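Local coordinates for protein succinate dehydrogenase subunit A (PDB 6LUM) that binds FAD and, as the flavoprotein subunit of a mycobacterial succinate dehydrogenase, probably oxidises succinate to fumarate, at residues K36-R41 / F158-Y163; L77-A82 / P571-R576; M274-P279 / V298-G303. All coordinates share one frame; numbering follows the deposited sequence.

Contact 1. Residues K36-R41 / F158-Y163. With FAD (flavin-adenine dinucleotide), chain Y.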
loop_
_atom_site.group_PDB
_atom_site.type_symbol
_atom_site.label_atom_id
_atom_site.label_comp_id
_atom_site.label_asym_id
_atom_site.label_seq_id
_atom_site.Cartn_x
_atom_site.Cartn_y
_atom_site.Cartn_z
ATOM N N LYS D 36 30.622 11.867 -10.429
ATOM C CA LYS D 36 30.921 13.197 -10.932
ATOM C C LYS D 36 29.961 13.608 -12.030
ATOM O O LYS D 36 29.980 14.764 -12.456
ATOM C CB LYS D 36 32.352 13.270 -11.444
ATOM C CG LYS D 36 32.517 12.698 -12.797
ATOM C CD LYS D 36 33.944 12.414 -13.124
ATOM C CE LYS D 36 34.701 13.643 -13.435
ATOM N NZ LYS D 36 36.078 13.294 -13.837
ATOM N N LEU D 37 29.114 12.692 -12.478
ATOM C CA LEU D 37 28.126 12.926 -13.513
ATOM C C LEU D 37 26.774 12.539 -12.955
ATOM O O LEU D 37 26.620 12.299 -11.764
ATOM C CB LEU D 37 28.412 12.102 -14.770
ATOM C CG LEU D 37 29.778 12.213 -15.424
ATOM C CD1 LEU D 37 30.079 10.970 -16.180
ATOM C CD2 LEU D 37 29.807 13.383 -16.344
ATOM N N TYR D 38 25.788 12.489 -13.817
ATOM C CA TYR D 38 24.576 11.794 -13.452
ATOM C C TYR D 38 24.736 10.330 -13.837
ATOM O O TYR D 38 25.500 10.019 -14.746
ATOM C CB TYR D 38 23.372 12.423 -14.132
ATOM C CG TYR D 38 22.864 13.599 -13.351
ATOM C CD1 TYR D 38 23.502 14.815 -13.411
ATOM C CD2 TYR D 38 21.781 13.478 -12.515
ATOM C CE1 TYR D 38 23.059 15.878 -12.679
ATOM C CE2 TYR D 38 21.331 14.538 -11.782
ATOM C CZ TYR D 38 21.975 15.734 -11.869
ATOM O OH TYR D 38 21.523 16.798 -11.136
ATOM N N PRO D 39 24.084 9.411 -13.134
ATOM C CA PRO D 39 24.368 7.993 -13.364
ATOM C C PRO D 39 24.314 7.575 -14.815
ATOM O O PRO D 39 25.129 6.755 -15.237
ATOM C CB PRO D 39 23.289 7.306 -12.538
ATOM C CG PRO D 39 23.039 8.223 -11.466
ATOM C CD PRO D 39 23.163 9.590 -12.008
ATOM N N THR D 40 23.401 8.130 -15.597
ATOM C CA THR D 40 23.185 7.716 -16.974
ATOM C C THR D 40 24.045 8.467 -17.973
ATOM O O THR D 40 23.929 8.220 -19.171
ATOM C CB THR D 40 21.717 7.889 -17.334
ATOM O OG1 THR D 40 21.232 9.108 -16.769
ATOM C CG2 THR D 40 20.916 6.742 -16.782
ATOM N N ARG D 41 24.907 9.361 -17.519
ATOM C CA ARG D 41 25.804 10.097 -18.388
ATOM C C ARG D 41 27.134 9.397 -18.569
ATOM O O ARG D 41 28.066 9.998 -19.104
ATOM C CB ARG D 41 26.043 11.487 -17.823
ATOM C CG ARG D 41 25.216 12.579 -18.409
ATOM C CD ARG D 41 23.784 12.237 -18.397
ATOM N NE ARG D 41 22.942 13.404 -18.246
ATOM C CZ ARG D 41 21.689 13.450 -18.659
ATOM N NH1 ARG D 41 21.164 12.405 -19.249
ATOM N NH2 ARG D 41 20.969 14.535 -18.486
ATOM N N PHE D 158 21.914 8.521 -4.206
ATOM C CA PHE D 158 22.881 8.998 -5.180
ATOM C C PHE D 158 23.336 10.387 -4.783
ATOM O O PHE D 158 22.511 11.240 -4.455
ATOM C CB PHE D 158 22.286 9.042 -6.580
ATOM C CG PHE D 158 22.368 7.753 -7.315
ATOM C CD1 PHE D 158 23.557 7.317 -7.826
ATOM C CD2 PHE D 158 21.249 6.991 -7.511
ATOM C CE1 PHE D 158 23.628 6.144 -8.500
ATOM C CE2 PHE D 158 21.319 5.823 -8.184
ATOM C CZ PHE D 158 22.509 5.398 -8.679
ATOM N N PHE D 159 24.635 10.612 -4.819
ATOM C CA PHE D 159 25.216 11.925 -4.593
ATOM C C PHE D 159 25.794 12.368 -5.926
ATOM O O PHE D 159 26.953 12.109 -6.225
ATOM C CB PHE D 159 26.268 11.878 -3.505
ATOM C CG PHE D 159 25.711 11.627 -2.140
ATOM C CD1 PHE D 159 25.386 12.674 -1.312
ATOM C CD2 PHE D 159 25.507 10.346 -1.690
ATOM C CE1 PHE D 159 24.874 12.444 -0.079
ATOM C CE2 PHE D 159 24.992 10.118 -0.457
ATOM C CZ PHE D 159 24.674 11.167 0.347
ATOM N N ASN D 160 24.976 13.029 -6.733
ATOM C CA ASN D 160 25.368 13.374 -8.090
ATOM C C ASN D 160 26.254 14.603 -8.099
ATOM O O ASN D 160 26.011 15.564 -7.372
ATOM C CB ASN D 160 24.139 13.623 -8.951
ATOM C CG ASN D 160 23.172 12.483 -8.919
ATOM O OD1 ASN D 160 23.462 11.404 -9.407
ATOM N ND2 ASN D 160 22.009 12.714 -8.346
ATOM N N GLU D 161 27.282 14.566 -8.937
ATOM C CA GLU D 161 28.255 15.643 -9.072
ATOM C C GLU D 161 29.017 15.865 -7.768
ATOM O O GLU D 161 29.029 16.949 -7.194
ATOM C CB GLU D 161 27.577 16.910 -9.575
ATOM C CG GLU D 161 27.130 16.755 -11.004
ATOM C CD GLU D 161 26.378 17.943 -11.523
ATOM O OE1 GLU D 161 26.019 18.822 -10.715
ATOM O OE2 GLU D 161 26.157 18.010 -12.747
ATOM N N PHE D 162 29.669 14.795 -7.323
ATOM C CA PHE D 162 30.543 14.770 -6.157
ATOM C C PHE D 162 31.888 14.230 -6.613
ATOM O O PHE D 162 32.060 13.019 -6.714
ATOM C CB PHE D 162 29.982 13.875 -5.067
ATOM C CG PHE D 162 29.099 14.567 -4.093
ATOM C CD1 PHE D 162 27.938 15.165 -4.498
ATOM C CD2 PHE D 162 29.411 14.586 -2.764
ATOM C CE1 PHE D 162 27.120 15.782 -3.600
ATOM C CE2 PHE D 162 28.592 15.200 -1.874
ATOM C CZ PHE D 162 27.445 15.796 -2.294
ATOM N N TYR D 163 32.853 15.093 -6.865
ATOM C CA TYR D 163 34.159 14.634 -7.321
ATOM C C TYR D 163 34.926 14.081 -6.135
ATOM O O TYR D 163 35.551 14.830 -5.392
ATOM C CB TYR D 163 34.932 15.768 -7.976
ATOM C CG TYR D 163 34.344 16.255 -9.268
ATOM C CD1 TYR D 163 33.072 16.791 -9.314
ATOM C CD2 TYR D 163 35.065 16.196 -10.438
ATOM C CE1 TYR D 163 32.535 17.230 -10.478
ATOM C CE2 TYR D 163 34.537 16.644 -11.607
ATOM C CZ TYR D 163 33.270 17.158 -11.623
ATOM O OH TYR D 163 32.729 17.608 -12.800
HETATM P PA FAD Y . 32.433 4.057 -16.710
HETATM O O1A FAD Y . 31.099 3.610 -17.255
HETATM O O2A FAD Y . 33.604 4.245 -17.645
HETATM O O5B FAD Y . 32.212 5.430 -15.900
HETATM C C5B FAD Y . 32.817 5.627 -14.623
HETATM C C4B FAD Y . 31.782 6.177 -13.651
HETATM O O4B FAD Y . 32.396 6.448 -12.389
HETATM C C3B FAD Y . 31.178 7.475 -14.166
HETATM O O3B FAD Y . 29.785 7.283 -14.445
HETATM C C2B FAD Y . 31.423 8.515 -13.081
HETATM O O2B FAD Y . 30.211 9.088 -12.575
HETATM C C1B FAD Y . 32.155 7.792 -11.960
HETATM N N9A FAD Y . 33.444 8.473 -11.680
HETATM C C8A FAD Y . 34.544 8.430 -12.457
HETATM N N7A FAD Y . 35.553 9.161 -11.917
HETATM C C5A FAD Y . 35.099 9.689 -10.765
HETATM C C6A FAD Y . 35.647 10.562 -9.700
HETATM N N6A FAD Y . 36.918 11.026 -9.760
HETATM N N1A FAD Y . 34.836 10.876 -8.666
HETATM C C2A FAD Y . 33.572 10.421 -8.594
HETATM N N3A FAD Y . 33.009 9.628 -9.523
HETATM C C4A FAD Y . 33.709 9.233 -10.615
HETATM N N1 FAD Y . 33.074 -2.400 -24.128
HETATM C C2 FAD Y . 32.438 -3.490 -24.627
HETATM O O2 FAD Y . 32.498 -4.563 -23.989
HETATM N N3 FAD Y . 31.746 -3.463 -25.780
HETATM C C4 FAD Y . 31.633 -2.353 -26.520
HETATM O O4 FAD Y . 30.983 -2.360 -27.588
HETATM C C4X FAD Y . 32.299 -1.117 -26.045
HETATM N N5 FAD Y . 32.235 0.044 -26.734
HETATM C C5X FAD Y . 32.854 1.156 -26.275
HETATM C C6 FAD Y . 32.774 2.340 -27.000
HETATM C C7 FAD Y . 33.406 3.487 -26.534
HETATM C C7M FAD Y . 33.318 4.767 -27.323
HETATM C C8 FAD Y . 34.171 3.452 -25.260
HETATM C C8M FAD Y . 34.855 4.696 -24.759
HETATM C C9 FAD Y . 34.254 2.271 -24.531
HETATM C C9A FAD Y . 33.621 1.124 -24.996
HETATM N N10 FAD Y . 33.700 -0.077 -24.263
HETATM C C10 FAD Y . 33.046 -1.214 -24.770
HETATM C "C1'" FAD Y . 34.448 -0.139 -23.004
HETATM C "C2'" FAD Y . 33.488 -0.434 -21.857
HETATM O "O2'" FAD Y . 32.314 0.374 -21.996
HETATM C "C3'" FAD Y . 34.143 -0.152 -20.510
HETATM O "O3'" FAD Y . 34.959 -1.268 -20.133
HETATM C "C4'" FAD Y . 33.092 0.096 -19.434
HETATM O "O4'" FAD Y . 32.080 0.968 -19.951
HETATM C "C5'" FAD Y . 33.717 0.722 -18.192
HETATM O "O5'" FAD Y . 32.700 1.350 -17.414
HETATM P P FAD Y . 32.833 1.441 -15.811
HETATM O O1P FAD Y . 31.564 0.896 -15.201
HETATM O O2P FAD Y . 34.169 0.861 -15.415
HETATM O O3P FAD Y . 32.875 3.029 -15.552
#
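Lys-36 lies across the ring of Tyr-163 beside the adenosine half of FAD, where the loop leaving strand 31-35 of the Rossmann-type FAD-binding fold meets the chain passing from strand 157-160 into strand 162-172. Its CB sits over the centre of the Tyr-163 ring in a CH-pi contact, 3.9 Å from the centroid and only 5° off the normal. Further out, CD packs against the adenine, 3.8 Å from FAD C5A. The chain then bends at chi3 (-75°), which brings CE back to the tyrosine, 3.5 Å from Tyr-163 CE2. At the tip, NZ forms a salt bridge with Glu-510 and a hydrogen bond to Thr-218 O. An alanine in place of Tyr-163 would probably leave CB and CE of Lys-36 without their aromatic surface, opening a gap beside the lysine chain and letting it shift against the adenine.

Next along, the Asn-160 amide stacks on the Tyr-38 ring, the planes 15° apart, with Asn-160 CB over the ring face in a second CH-pi contact, 4.2 Å from its centroid. Glu-161 OE2 comes to the edge of the same ring, 3.8 Å from Tyr-38 CE1. Both polar ends belong to the subunit interface: Tyr-38 OH is hydrogen-bonded to Glu-134 OE2 of succinate dehydrogenase subunit B, and Glu-161 OE2 makes a salt bridge with Arg-74 of that chain. The last pair is a third CH-pi contact: Pro-39 CG stands over the Phe-158 ring, displaced toward its rim, with Phe-158 CE1 3.7 Å away.

Contact 2. Residues L77-A82 / P571-R576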
loop_
_atom_site.group_PDB
_atom_site.type_symbol
_atom_site.label_atom_id
_atom_site.label_comp_id
_atom_site.label_asym_id
_atom_site.label_seq_id
_atom_site.Cartn_x
_atom_site.Cartn_y
_atom_site.Cartn_z
ATOM N N LEU D 77 48.690 -13.230 -20.969
ATOM C CA LEU D 77 48.982 -12.464 -19.767
ATOM C C LEU D 77 47.762 -12.369 -18.865
ATOM O O LEU D 77 47.834 -11.717 -17.822
ATOM C CB LEU D 77 49.478 -11.067 -20.111
ATOM C CG LEU D 77 50.417 -10.441 -19.089
ATOM C CD1 LEU D 77 51.750 -11.131 -19.141
ATOM C CD2 LEU D 77 50.568 -8.971 -19.346
ATOM N N ALA D 78 46.648 -12.987 -19.237
ATOM C CA ALA D 78 45.482 -13.048 -18.378
ATOM C C ALA D 78 45.702 -14.072 -17.273
ATOM O O ALA D 78 46.628 -14.880 -17.318
ATOM C CB ALA D 78 44.240 -13.398 -19.193
ATOM N N ASP D 79 44.839 -14.034 -16.267
ATOM C CA ASP D 79 44.862 -15.016 -15.193
ATOM C C ASP D 79 43.752 -16.026 -15.436
ATOM O O ASP D 79 42.575 -15.652 -15.509
ATOM C CB ASP D 79 44.698 -14.354 -13.830
ATOM C CG ASP D 79 45.899 -13.523 -13.441
ATOM O OD1 ASP D 79 47.003 -13.810 -13.943
ATOM O OD2 ASP D 79 45.745 -12.588 -12.628
ATOM N N GLN D 80 44.124 -17.303 -15.556
ATOM C CA GLN D 80 43.159 -18.299 -15.998
ATOM C C GLN D 80 42.049 -18.518 -14.979
ATOM O O GLN D 80 40.910 -18.797 -15.365
ATOM C CB GLN D 80 43.856 -19.617 -16.310
ATOM C CG GLN D 80 44.341 -19.755 -17.743
ATOM C CD GLN D 80 45.704 -19.162 -17.955
ATOM O OE1 GLN D 80 46.361 -18.757 -17.010
ATOM N NE2 GLN D 80 46.149 -19.127 -19.199
ATOM N N ASP D 81 42.344 -18.384 -13.685
ATOM C CA ASP D 81 41.294 -18.483 -12.676
ATOM C C ASP D 81 40.242 -17.403 -12.882
ATOM O O ASP D 81 39.033 -17.673 -12.853
ATOM C CB ASP D 81 41.891 -18.379 -11.274
ATOM C CG ASP D 81 42.892 -17.244 -11.138
ATOM O OD1 ASP D 81 43.009 -16.429 -12.076
ATOM O OD2 ASP D 81 43.564 -17.164 -10.088
ATOM N N ALA D 82 40.692 -16.168 -13.104
ATOM C CA ALA D 82 39.768 -15.062 -13.309
ATOM C C ALA D 82 38.983 -15.232 -14.597
ATOM O O ALA D 82 37.789 -14.928 -14.641
ATOM C CB ALA D 82 40.533 -13.743 -13.318
ATOM N N PRO D 571 53.594 -12.413 -10.443
ATOM C CA PRO D 571 53.487 -13.581 -11.318
ATOM C C PRO D 571 52.075 -13.764 -11.847
ATOM O O PRO D 571 51.090 -13.433 -11.186
ATOM C CB PRO D 571 53.889 -14.739 -10.404
ATOM C CG PRO D 571 53.500 -14.274 -9.052
ATOM C CD PRO D 571 53.762 -12.797 -9.034
ATOM N N VAL D 572 51.986 -14.305 -13.056
ATOM C CA VAL D 572 50.714 -14.567 -13.715
ATOM C C VAL D 572 50.301 -16.008 -13.449
ATOM O O VAL D 572 51.120 -16.929 -13.553
ATOM C CB VAL D 572 50.797 -14.273 -15.222
ATOM C CG1 VAL D 572 51.935 -15.034 -15.851
ATOM C CG2 VAL D 572 49.500 -14.651 -15.893
ATOM N N VAL D 573 49.033 -16.198 -13.083
ATOM C CA VAL D 573 48.525 -17.524 -12.762
ATOM C C VAL D 573 48.294 -18.311 -14.044
ATOM O O VAL D 573 47.932 -17.752 -15.083
ATOM C CB VAL D 573 47.229 -17.399 -11.944
ATOM C CG1 VAL D 573 46.886 -18.713 -11.282
ATOM C CG2 VAL D 573 47.369 -16.305 -10.920
ATOM N N GLN D 574 48.514 -19.624 -13.978
ATOM C CA GLN D 574 48.326 -20.504 -15.125
ATOM C C GLN D 574 47.675 -21.799 -14.668
ATOM O O GLN D 574 48.093 -22.379 -13.663
ATOM C CB GLN D 574 49.655 -20.812 -15.818
ATOM C CG GLN D 574 50.462 -19.589 -16.181
ATOM C CD GLN D 574 51.028 -19.658 -17.577
ATOM O OE1 GLN D 574 51.054 -20.721 -18.198
ATOM N NE2 GLN D 574 51.479 -18.520 -18.088
ATOM N N THR D 575 46.652 -22.248 -15.397
ATOM C CA THR D 575 45.994 -23.514 -15.087
ATOM C C THR D 575 46.159 -24.545 -16.195
ATOM O O THR D 575 46.699 -25.626 -15.943
ATOM C CB THR D 575 44.506 -23.284 -14.805
ATOM O OG1 THR D 575 43.845 -22.899 -16.015
ATOM C CG2 THR D 575 44.326 -22.199 -13.768
ATOM N N ARG D 576 45.717 -24.253 -17.409
ATOM C CA ARG D 576 45.752 -25.253 -18.470
ATOM C C ARG D 576 46.414 -24.762 -19.742
ATOM O O ARG D 576 47.118 -25.532 -20.395
ATOM C CB ARG D 576 44.333 -25.722 -18.813
ATOM C CG ARG D 576 43.490 -26.116 -17.630
ATOM C CD ARG D 576 42.061 -26.367 -18.054
ATOM N NE ARG D 576 41.174 -26.475 -16.904
ATOM C CZ ARG D 576 40.604 -25.437 -16.304
ATOM N NH1 ARG D 576 40.828 -24.209 -16.746
ATOM N NH2 ARG D 576 39.811 -25.627 -15.260
#
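The carboxylate of Asp-79 presents one face to Val-573. The backbone N of Val-573 donates to Asp-79 OD1 from above the plane, 51° out of it, and on the same side the CG2 methyl of Val-573 lies over Asp-79 CG at 4.0 Å. That hydrogen bond is long, 3.3 Å from Val-573 N to Asp-79 OD1, and moderately bent at 153°. OD1 also has the CG2 methyl of Val-572 beside it, and this methyl lies against the carbonyl O of Ala-78 as well. The second carboxylate, that of Asp-81, meets Val-573 roughly at a right angle, its OD2 3.9 Å from Val-573 CG1. The isopropyl group of Val-573 is therefore shared between two acids.

Asp-79 stands at the N-cap position of helix 80-100, yet its side chain makes no capping bond; its OD1 takes the N-H of Val-573. At the next residue, Gln-80 and Thr-575 slide past each other in opposite directions, with Gln-80 CB 3.3 Å from Thr-575 OG1 and 3.7 Å from Thr-575 CG2.

The arrangement joins the start of a helix in the FAD-binding part of the chain to the C-terminal tail that follows strand 565-571. Around it, Leu-77 and Asp-79 pack on His-551 of strand 550-556, the backbone of Asp-79 is hydrogen-bonded to Ser-389, and the side chain of Arg-576 touches Glu-84 of helix 80-100.

Contact 3. Residues M274-P279 / V298-G303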
loop_
_atom_site.group_PDB
_atom_site.type_symbol
_atom_site.label_atom_id
_atom_site.label_comp_id
_atom_site.label_asym_id
_atom_site.label_seq_id
_atom_site.Cartn_x
_atom_site.Cartn_y
_atom_site.Cartn_z
ATOM N N MET D 274 45.572 -5.978 -45.175
ATOM C CA MET D 274 45.420 -6.904 -44.071
ATOM C C MET D 274 45.437 -8.350 -44.538
ATOM O O MET D 274 45.707 -9.244 -43.731
ATOM C CB MET D 274 44.139 -6.578 -43.311
ATOM C CG MET D 274 44.357 -5.606 -42.169
ATOM S SD MET D 274 45.466 -6.281 -40.919
ATOM C CE MET D 274 44.465 -7.614 -40.276
ATOM N N GLU D 275 45.203 -8.599 -45.827
ATOM C CA GLU D 275 45.316 -9.960 -46.337
ATOM C C GLU D 275 46.769 -10.411 -46.415
ATOM O O GLU D 275 47.048 -11.614 -46.354
ATOM C CB GLU D 275 44.634 -10.063 -47.703
ATOM C CG GLU D 275 45.237 -9.165 -48.776
ATOM C CD GLU D 275 46.354 -9.843 -49.545
ATOM O OE1 GLU D 275 46.396 -11.090 -49.544
ATOM O OE2 GLU D 275 47.189 -9.133 -50.145
ATOM N N ARG D 276 47.707 -9.472 -46.544
ATOM C CA ARG D 276 49.122 -9.814 -46.517
ATOM C C ARG D 276 49.735 -9.681 -45.132
ATOM O O ARG D 276 50.739 -10.343 -44.849
ATOM C CB ARG D 276 49.906 -8.946 -47.508
ATOM C CG ARG D 276 50.248 -7.563 -46.992
ATOM C CD ARG D 276 50.934 -6.717 -48.046
ATOM N NE ARG D 276 50.659 -5.295 -47.858
ATOM C CZ ARG D 276 51.279 -4.319 -48.510
ATOM N NH1 ARG D 276 52.222 -4.604 -49.395
ATOM N NH2 ARG D 276 50.959 -3.055 -48.273
ATOM N N TYR D 277 49.165 -8.846 -44.261
ATOM C CA TYR D 277 49.665 -8.747 -42.895
ATOM C C TYR D 277 49.115 -9.834 -41.985
ATOM O O TYR D 277 49.764 -10.179 -40.992
ATOM C CB TYR D 277 49.339 -7.374 -42.302
ATOM C CG TYR D 277 50.297 -6.286 -42.732
ATOM C CD1 TYR D 277 51.635 -6.334 -42.379
ATOM C CD2 TYR D 277 49.860 -5.212 -43.493
ATOM C CE1 TYR D 277 52.515 -5.342 -42.771
ATOM C CE2 TYR D 277 50.732 -4.214 -43.890
ATOM C CZ TYR D 277 52.058 -4.284 -43.526
ATOM O OH TYR D 277 52.927 -3.292 -43.918
ATOM N N ALA D 278 47.947 -10.379 -42.296
ATOM C CA ALA D 278 47.373 -11.482 -41.527
ATOM C C ALA D 278 46.473 -12.281 -42.453
ATOM O O ALA D 278 45.366 -11.837 -42.788
ATOM C CB ALA D 278 46.596 -10.985 -40.311
ATOM N N PRO D 279 46.912 -13.446 -42.906
ATOM C CA PRO D 279 46.012 -14.362 -43.602
ATOM C C PRO D 279 45.170 -15.141 -42.594
ATOM O O PRO D 279 45.190 -14.878 -41.393
ATOM C CB PRO D 279 46.973 -15.270 -44.363
ATOM C CG PRO D 279 48.158 -15.338 -43.479
ATOM C CD PRO D 279 48.292 -13.962 -42.872
ATOM N N VAL D 298 50.785 3.470 -43.006
ATOM C CA VAL D 298 50.757 4.923 -43.086
ATOM C C VAL D 298 52.124 5.506 -42.763
ATOM O O VAL D 298 52.422 6.641 -43.148
ATOM C CB VAL D 298 49.685 5.528 -42.160
ATOM C CG1 VAL D 298 50.187 5.614 -40.738
ATOM C CG2 VAL D 298 49.272 6.903 -42.654
ATOM N N LEU D 299 52.973 4.750 -42.072
ATOM C CA LEU D 299 54.318 5.201 -41.769
ATOM C C LEU D 299 55.292 4.929 -42.900
ATOM O O LEU D 299 56.176 5.754 -43.156
ATOM C CB LEU D 299 54.822 4.526 -40.490
ATOM C CG LEU D 299 55.988 5.148 -39.723
ATOM C CD1 LEU D 299 55.554 6.400 -38.981
ATOM C CD2 LEU D 299 56.568 4.134 -38.756
ATOM N N GLU D 300 55.156 3.801 -43.591
ATOM C CA GLU D 300 56.086 3.473 -44.663
ATOM C C GLU D 300 55.819 4.254 -45.940
ATOM O O GLU D 300 56.546 4.056 -46.917
ATOM C CB GLU D 300 56.046 1.974 -44.957
ATOM C CG GLU D 300 54.712 1.470 -45.486
ATOM C CD GLU D 300 54.673 -0.040 -45.614
ATOM O OE1 GLU D 300 55.711 -0.684 -45.357
ATOM O OE2 GLU D 300 53.598 -0.588 -45.932
ATOM N N GLY D 301 54.813 5.121 -45.965
ATOM C CA GLY D 301 54.577 5.961 -47.120
ATOM C C GLY D 301 53.501 5.483 -48.063
ATOM O O GLY D 301 53.362 6.047 -49.154
ATOM N N ARG D 302 52.725 4.472 -47.682
ATOM C CA ARG D 302 51.683 3.928 -48.540
ATOM C C ARG D 302 50.282 4.250 -48.032
ATOM O O ARG D 302 49.362 3.449 -48.213
ATOM C CB ARG D 302 51.865 2.419 -48.691
ATOM C CG ARG D 302 53.152 2.023 -49.386
ATOM C CD ARG D 302 53.042 0.632 -49.973
ATOM N NE ARG D 302 52.958 -0.390 -48.937
ATOM C CZ ARG D 302 53.930 -1.250 -48.661
ATOM N NH1 ARG D 302 53.767 -2.146 -47.697
ATOM N NH2 ARG D 302 55.062 -1.222 -49.348
ATOM N N GLY D 303 50.104 5.405 -47.394
ATOM C CA GLY D 303 48.811 5.845 -46.927
ATOM C C GLY D 303 48.342 7.083 -47.675
ATOM O O GLY D 303 49.064 7.677 -48.470
#
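Arg-276 and Arg-302 reach toward each other tip to tip, their guanidinium planes turned 40° apart. Arg-276 NH2 is modelled 3.0 Å from Arg-302 NH1; both are donors carrying like charge, so this is no bond, and as the place of Arg-302 NH1 is doubtful the short distance carries little weight. Glu-297 forms salt bridges with Arg-276 NH2 and Arg-302 NE and would probably offset part of the like charge.

The two arginines get there differently. Arg-276 sets CG between its backbone N and carbonyl carbon (chi1 81°) and then runs extended as far as NE. Arg-302 is bent at chi3 (-68°), which places its NE off the line of the preceding chain. Tyr-277 and Glu-300 also approach tip to tip, the OH of Tyr-277 3.4 Å from OE2 of Glu-300, but OE2 is crowded in the model and its place is doubtful.

This is a surface contact between helix 274-277 and the turn that ends helix 287-299, where Gly-301 leaves helical geometry with positive phi. Behind it, Met-274 packs on Val-290 and Ser-293 of helix 287-299, Tyr-277 lies on Ser-293 and Glu-297, and Arg-302 rests on Asn-267 of a neighbouring loop.

How the contacts relate
From the N terminus, contact 1 opens just after strand 31-35, and contact 2 opens at 77-82 before contact 1 has closed at 158-163, so the two cross. Contact 3 opens and closes entirely later, at 274-279 and 298-303, a short local loop closed within the long excursion that ends when 571-576 returns to complete contact 2. Contact 1 works inside the FAD-binding fold, joining a loop to its edge strand; contact 2 ties that part to the C-terminal tail; contact 3 pairs two neighbouring helix ends at the surface. Contacts 1 and 3 are the farthest apart, about 44 Å between centres, and none of the three touches another.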